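PDB 3OG2: beta-galactosidase from Trichoderma reesei, which probably hydrolyses terminal non-reducing beta-D-galactose residues in beta-D-galactosides, as a member of glycoside hydrolase family 35. Local coordinates for residues 470-475 with 558-563; 371-376 with 576-581. All coordinates share one frame; numbering follows the deposited sequence.

Interaction 1. Residues 470-475 with 558-563; sequences EIFTWN and YWVPTL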
loop_
_atom_site.group_PDB
_atom_site.type_symbol
_atom_site.label_atom_id
_atom_site.label_comp_id
_atom_site.label_asym_id
_atom_site.label_seq_id
_atom_site.Cartn_x
_atom_site.Cartn_y
_atom_site.Cartn_z
ATOM N N GLU A 470 -14.909 10.120 23.467
ATOM C CA GLU A 470 -14.431 8.865 22.922
ATOM C C GLU A 470 -13.285 8.315 23.735
ATOM O O GLU A 470 -12.522 9.044 24.369
ATOM C CB GLU A 470 -14.049 9.122 21.443
ATOM C CG GLU A 470 -15.355 9.417 20.656
ATOM C CD GLU A 470 -15.155 9.499 19.165
ATOM O OE1 GLU A 470 -14.634 10.550 18.678
ATOM O OE2 GLU A 470 -15.533 8.494 18.499
ATOM N N ILE A 471 -13.189 6.999 23.746
ATOM C CA ILE A 471 -12.153 6.318 24.501
ATOM C C ILE A 471 -10.955 6.095 23.599
ATOM O O ILE A 471 -11.098 5.564 22.490
ATOM C CB ILE A 471 -12.689 4.967 24.986
ATOM C CG1 ILE A 471 -13.765 5.155 26.043
ATOM C CG2 ILE A 471 -11.579 4.077 25.563
ATOM C CD1 ILE A 471 -15.111 4.691 25.736
ATOM N N PHE A 472 -9.800 6.528 24.039
ATOM C CA PHE A 472 -8.532 6.232 23.357
ATOM C C PHE A 472 -7.989 4.890 23.853
ATOM O O PHE A 472 -7.702 3.985 23.074
ATOM C CB PHE A 472 -7.530 7.391 23.564
ATOM C CG PHE A 472 -6.178 6.980 23.024
ATOM C CD1 PHE A 472 -5.977 6.889 21.637
ATOM C CD2 PHE A 472 -5.126 6.687 23.873
ATOM C CE1 PHE A 472 -4.739 6.508 21.146
ATOM C CE2 PHE A 472 -3.884 6.299 23.367
ATOM C CZ PHE A 472 -3.676 6.227 21.999
ATOM N N THR A 473 -7.848 4.735 25.166
ATOM C CA THR A 473 -7.386 3.472 25.735
ATOM C C THR A 473 -7.753 3.427 27.196
ATOM O O THR A 473 -8.144 4.471 27.793
ATOM C CB THR A 473 -5.861 3.288 25.552
ATOM O OG1 THR A 473 -5.537 1.904 25.740
ATOM C CG2 THR A 473 -5.049 4.099 26.569
ATOM N N TRP A 474 -7.609 2.255 27.788
ATOM C CA TRP A 474 -7.658 2.184 29.260
ATOM C C TRP A 474 -6.859 0.943 29.630
ATOM O O TRP A 474 -6.731 0.039 28.795
ATOM C CB TRP A 474 -9.083 2.118 29.815
ATOM C CG TRP A 474 -9.816 0.878 29.409
ATOM C CD1 TRP A 474 -10.618 0.751 28.306
ATOM C CD2 TRP A 474 -9.818 -0.391 30.065
ATOM N NE1 TRP A 474 -11.118 -0.527 28.232
ATOM C CE2 TRP A 474 -10.644 -1.247 29.293
ATOM C CE3 TRP A 474 -9.176 -0.865 31.223
ATOM C CZ2 TRP A 474 -10.842 -2.559 29.679
ATOM C CZ3 TRP A 474 -9.379 -2.192 31.609
ATOM C CH2 TRP A 474 -10.219 -3.018 30.813
ATOM N N ASN A 475 -6.324 0.905 30.855
ATOM C CA ASN A 475 -5.713 -0.318 31.327
ATOM C C ASN A 475 -5.722 -0.303 32.847
ATOM O O ASN A 475 -5.744 0.735 33.496
ATOM C CB ASN A 475 -4.257 -0.481 30.793
ATOM C CG ASN A 475 -3.956 -1.966 30.665
ATOM O OD1 ASN A 475 -4.617 -2.869 31.285
ATOM N ND2 ASN A 475 -3.049 -2.332 29.812
ATOM N N TYR A 558 -0.512 10.235 21.749
ATOM C CA TYR A 558 -0.426 9.139 22.716
ATOM C C TYR A 558 -0.224 7.793 21.999
ATOM O O TYR A 558 -0.628 7.626 20.828
ATOM C CB TYR A 558 -1.750 9.031 23.536
ATOM C CG TYR A 558 -1.888 10.043 24.651
ATOM C CD1 TYR A 558 -1.977 11.431 24.372
ATOM C CD2 TYR A 558 -1.976 9.678 25.988
ATOM C CE1 TYR A 558 -2.123 12.347 25.417
ATOM C CE2 TYR A 558 -2.116 10.592 27.043
ATOM C CZ TYR A 558 -2.190 11.926 26.718
ATOM O OH TYR A 558 -2.317 12.860 27.756
ATOM N N TRP A 559 0.373 6.852 22.734
ATOM C CA TRP A 559 0.777 5.580 22.175
ATOM C C TRP A 559 0.516 4.518 23.211
ATOM O O TRP A 559 0.589 4.794 24.420
ATOM C CB TRP A 559 2.294 5.601 21.842
ATOM C CG TRP A 559 2.662 6.697 20.898
ATOM C CD1 TRP A 559 3.084 7.948 21.265
ATOM C CD2 TRP A 559 2.643 6.688 19.476
ATOM N NE1 TRP A 559 3.343 8.721 20.139
ATOM C CE2 TRP A 559 3.062 7.960 19.028
ATOM C CE3 TRP A 559 2.285 5.704 18.519
ATOM C CZ2 TRP A 559 3.165 8.312 17.677
ATOM C CZ3 TRP A 559 2.395 6.077 17.185
ATOM C CH2 TRP A 559 2.818 7.330 16.760
ATOM N N VAL A 560 0.255 3.290 22.750
ATOM C CA VAL A 560 -0.006 2.205 23.684
ATOM C C VAL A 560 0.779 0.969 23.283
ATOM O O VAL A 560 0.225 -0.063 22.846
ATOM C CB VAL A 560 -1.510 1.881 23.770
ATOM C CG1 VAL A 560 -1.787 1.000 24.983
ATOM C CG2 VAL A 560 -2.381 3.139 23.842
ATOM N N PRO A 561 2.102 1.002 23.435
ATOM C CA PRO A 561 2.906 -0.204 23.145
ATOM C C PRO A 561 2.578 -1.296 24.161
ATOM O O PRO A 561 2.300 -1.043 25.330
ATOM C CB PRO A 561 4.369 0.328 23.331
ATOM C CG PRO A 561 4.174 1.386 24.398
ATOM C CD PRO A 561 2.910 2.109 23.957
ATOM N N THR A 562 2.610 -2.533 23.653
ATOM C CA THR A 562 2.254 -3.685 24.492
ATOM C C THR A 562 3.502 -4.233 25.183
ATOM O O THR A 562 4.623 -4.203 24.636
ATOM C CB THR A 562 1.589 -4.774 23.645
ATOM O OG1 THR A 562 2.500 -5.183 22.596
ATOM C CG2 THR A 562 0.308 -4.260 23.005
ATOM N N LEU A 563 3.347 -4.737 26.382
ATOM C CA LEU A 563 4.456 -5.380 27.083
ATOM C C LEU A 563 4.672 -6.803 26.596
ATOM O O LEU A 563 3.729 -7.611 26.499
ATOM C CB LEU A 563 4.109 -5.435 28.589
ATOM C CG LEU A 563 4.264 -4.102 29.306
ATOM C CD1 LEU A 563 3.692 -4.166 30.712
ATOM C CD2 LEU A 563 5.757 -3.725 29.428
#
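The phenyl ring of Phe-472 overlaps two side chains of 558-563 at once, through the atoms of its far end. CE2 lies 3.5 Å from CB of Tyr-558 and makes an equally short approach to CG2 of Val-560, while CZ comes within 3.6 Å of the carbonyl O of Tyr-558. The CB of Phe-472 points toward 558-563, and chi1 of 172° sets CG anti to the backbone N. Phe-472 and Val-560 meet tip to tip; against Tyr-558 the ring runs obliquely, and it touches the root of that side chain. The phenol of Tyr-558 leads away from the contact, and its OH is hydrogen-bonded to Arg-537.

Strand 470-476 is an outermost strand of a five-stranded mixed sheet, paired on its inner side with strand 481-487. Strand 558-559 is likewise an outermost strand, of a different eight-stranded sheet. Residues 470-475 fall in the domain 2 family region of beta-galactosidase and 558-563 in that of domain 3, so two sheet edges from adjoining regions pack here. Even the nearest CA atoms, of Thr-473 and Val-560, are 7.8 Å apart, so the backbones are not paired and meet through side chains. Helix 357-370 closes over the same place, Leu-364 touching Phe-472 and Gln-367 touching Val-560, while Lys-363 NZ is hydrogen-bonded to Tyr-558 O.

Thr-473 also faces Val-560 tip to tip, at longer range: its CB is 3.9 Å from CG2 of Val-560, and its OG1 sits at the same distance from CG1 of that valine. CG2 of Thr-473 is also 3.9 Å from CG2 of Val-560.

Interaction 2. Residues 371-376 with 576-581; sequences VSPGYI and LMNPDS
Asn-578 supplies the one hydrogen bond between the segments: its ND2 donates to the carbonyl O of Val-371 at 3.2 Å, with an N-H...O angle of 157°, and the bond is weak. The same oxygen also accepts from NE1 of Trp-474, so two side-chain donors share it.

Close packing accompanies that bond. ND2 of Asn-578 is also 3.2 Å from CA of Val-371 and 3.4 Å from its CB, the two side chains crossing at about a right angle. The other branch of the amide, OD1, meets the pyrrolidine ring of Pro-373 tip to tip, 3.4 Å from CD. Replacing Asn-578 by an alanine would probably leave Val-371 O with Trp-474 NE1 alone of these two donors and open a gap beside the ring of Pro-373.

Apolar packing is looser and belongs to Met-577. Its chain bends at chi2 (-65°) and again at chi3 (-74°), bringing CE to 4.0 Å from CA of Pro-373 and 4.3 Å from CD1 of Ile-376. These contacts join the turn that follows helix 357-370, with the short helix 374-377, to the loop leading into strand 583-585.

With ND2 turned to a backbone carbonyl and OD1 to proline carbons, the two ends of the amide have unlike partners; the polar link is weak, which implies that the contact rests largely on packing.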
loop_
_atom_site.group_PDB
_atom_site.type_symbol
_atom_site.label_atom_id
_atom_site.label_comp_id
_atom_site.label_asym_id
_atom_site.label_seq_id
_atom_site.Cartn_x
_atom_site.Cartn_y
_atom_site.Cartn_z
ATOM N N VAL A 371 -9.405 -2.328 23.126
ATOM C CA VAL A 371 -9.730 -2.404 24.562
ATOM C C VAL A 371 -11.236 -2.509 24.759
ATOM O O VAL A 371 -11.705 -2.345 25.903
ATOM C CB VAL A 371 -9.101 -1.217 25.344
ATOM C CG1 VAL A 371 -7.581 -1.268 25.256
ATOM C CG2 VAL A 371 -9.635 0.147 24.865
ATOM N N SER A 372 -11.989 -2.859 23.716
ATOM C CA SER A 372 -13.451 -2.795 23.765
ATOM C C SER A 372 -14.098 -4.086 23.329
ATOM O O SER A 372 -14.833 -4.137 22.346
ATOM C CB SER A 372 -13.933 -1.619 22.874
ATOM O OG SER A 372 -13.380 -0.392 23.327
ATOM N N PRO A 373 -13.829 -5.167 24.066
ATOM C CA PRO A 373 -14.387 -6.476 23.632
ATOM C C PRO A 373 -15.900 -6.486 23.629
ATOM O O PRO A 373 -16.475 -7.300 22.889
ATOM C CB PRO A 373 -13.886 -7.441 24.690
ATOM C CG PRO A 373 -13.432 -6.600 25.827
ATOM C CD PRO A 373 -13.017 -5.274 25.278
ATOM N N GLY A 374 -16.592 -5.617 24.338
ATOM C CA GLY A 374 -18.022 -5.610 24.324
ATOM C C GLY A 374 -18.537 -5.198 22.976
ATOM O O GLY A 374 -19.694 -5.505 22.625
ATOM N N TYR A 375 -17.728 -4.530 22.180
ATOM C CA TYR A 375 -18.152 -4.216 20.802
ATOM C C TYR A 375 -18.454 -5.471 19.993
ATOM O O TYR A 375 -19.344 -5.513 19.133
ATOM C CB TYR A 375 -17.049 -3.378 20.147
ATOM C CG TYR A 375 -17.149 -3.285 18.626
ATOM C CD1 TYR A 375 -18.009 -2.395 18.003
ATOM C CD2 TYR A 375 -16.345 -4.106 17.821
ATOM C CE1 TYR A 375 -18.102 -2.308 16.630
ATOM C CE2 TYR A 375 -16.409 -4.029 16.441
ATOM C CZ TYR A 375 -17.301 -3.129 15.846
ATOM O OH TYR A 375 -17.404 -3.001 14.496
ATOM N N ILE A 376 -17.731 -6.550 20.240
ATOM C CA ILE A 376 -17.860 -7.748 19.438
ATOM C C ILE A 376 -19.203 -8.385 19.628
ATOM O O ILE A 376 -19.772 -8.926 18.665
ATOM C CB ILE A 376 -16.762 -8.749 19.789
ATOM C CG1 ILE A 376 -15.393 -8.186 19.427
ATOM C CG2 ILE A 376 -17.063 -10.057 19.051
ATOM C CD1 ILE A 376 -14.223 -8.984 19.950
ATOM N N LEU A 576 -4.580 -10.458 22.734
ATOM C CA LEU A 576 -4.801 -9.522 21.635
ATOM C C LEU A 576 -5.691 -8.351 22.040
ATOM O O LEU A 576 -5.415 -7.215 21.608
ATOM C CB LEU A 576 -5.516 -10.233 20.450
ATOM C CG LEU A 576 -4.621 -11.243 19.716
ATOM C CD1 LEU A 576 -5.415 -12.152 18.818
ATOM C CD2 LEU A 576 -3.584 -10.448 18.951
ATOM N N MET A 577 -6.716 -8.608 22.871
ATOM C CA MET A 577 -7.607 -7.559 23.341
ATOM C C MET A 577 -7.216 -7.215 24.779
ATOM O O MET A 577 -6.852 -8.115 25.561
ATOM C CB MET A 577 -9.063 -8.019 23.334
ATOM C CG MET A 577 -9.553 -8.486 21.972
ATOM S SD MET A 577 -9.630 -7.219 20.702
ATOM C CE MET A 577 -11.102 -6.350 21.322
ATOM N N ASN A 578 -7.287 -5.944 25.152
ATOM C CA ASN A 578 -6.866 -5.553 26.529
ATOM C C ASN A 578 -5.486 -6.084 26.915
ATOM O O ASN A 578 -5.292 -6.589 28.046
ATOM C CB ASN A 578 -7.893 -5.974 27.577
ATOM C CG ASN A 578 -9.227 -5.304 27.249
ATOM O OD1 ASN A 578 -10.181 -6.026 26.958
ATOM N ND2 ASN A 578 -9.333 -4.000 27.292
ATOM N N PRO A 579 -4.482 -5.948 26.067
ATOM C CA PRO A 579 -3.166 -6.490 26.441
ATOM C C PRO A 579 -2.507 -5.667 27.535
ATOM O O PRO A 579 -2.760 -4.454 27.726
ATOM C CB PRO A 579 -2.336 -6.262 25.172
ATOM C CG PRO A 579 -2.966 -5.014 24.568
ATOM C CD PRO A 579 -4.428 -5.263 24.771
ATOM N N ASP A 580 -1.581 -6.272 28.265
ATOM C CA ASP A 580 -0.726 -5.503 29.169
ATOM C C ASP A 580 0.035 -4.487 28.333
ATOM O O ASP A 580 0.497 -4.790 27.213
ATOM C CB ASP A 580 0.261 -6.446 29.855
ATOM C CG ASP A 580 -0.397 -7.381 30.841
ATOM O OD1 ASP A 580 -1.593 -7.245 31.126
ATOM O OD2 ASP A 580 0.342 -8.278 31.324
ATOM N N SER A 581 0.159 -3.282 28.837
ATOM C CA SER A 581 0.706 -2.194 28.030
ATOM C C SER A 581 1.384 -1.126 28.915
ATOM O O SER A 581 1.303 -1.237 30.141
ATOM C CB SER A 581 -0.424 -1.535 27.230
ATOM O OG SER A 581 -1.273 -0.794 28.113
#

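How the interactions relate
Interactions 1 and 2 form one patch, their centres about 10 Å apart, and along the chain interaction 1 is nested within the loop closed by interaction 2. Two probable hydrogen bonds join them: Asn-475 ND2 to Ser-581 OG at 2.9 Å, and Leu-563 N to Asp-580 O at 3.0 Å. Packing adds to these, CZ2 of Trp-474 lying 3.2 Å from ND2 of Asn-578. Strand 470-476 thus touches both 558-563 and 576-581, and helix 357-370, which covers interaction 1, runs directly into the turn of interaction 2. Both contacts lie away from the galactose-binding residues, such as Glu-180 and Glu-278; the side chain of Trp-559 is about 6 Å from an N-acetylglucosamine, a glycan sugar.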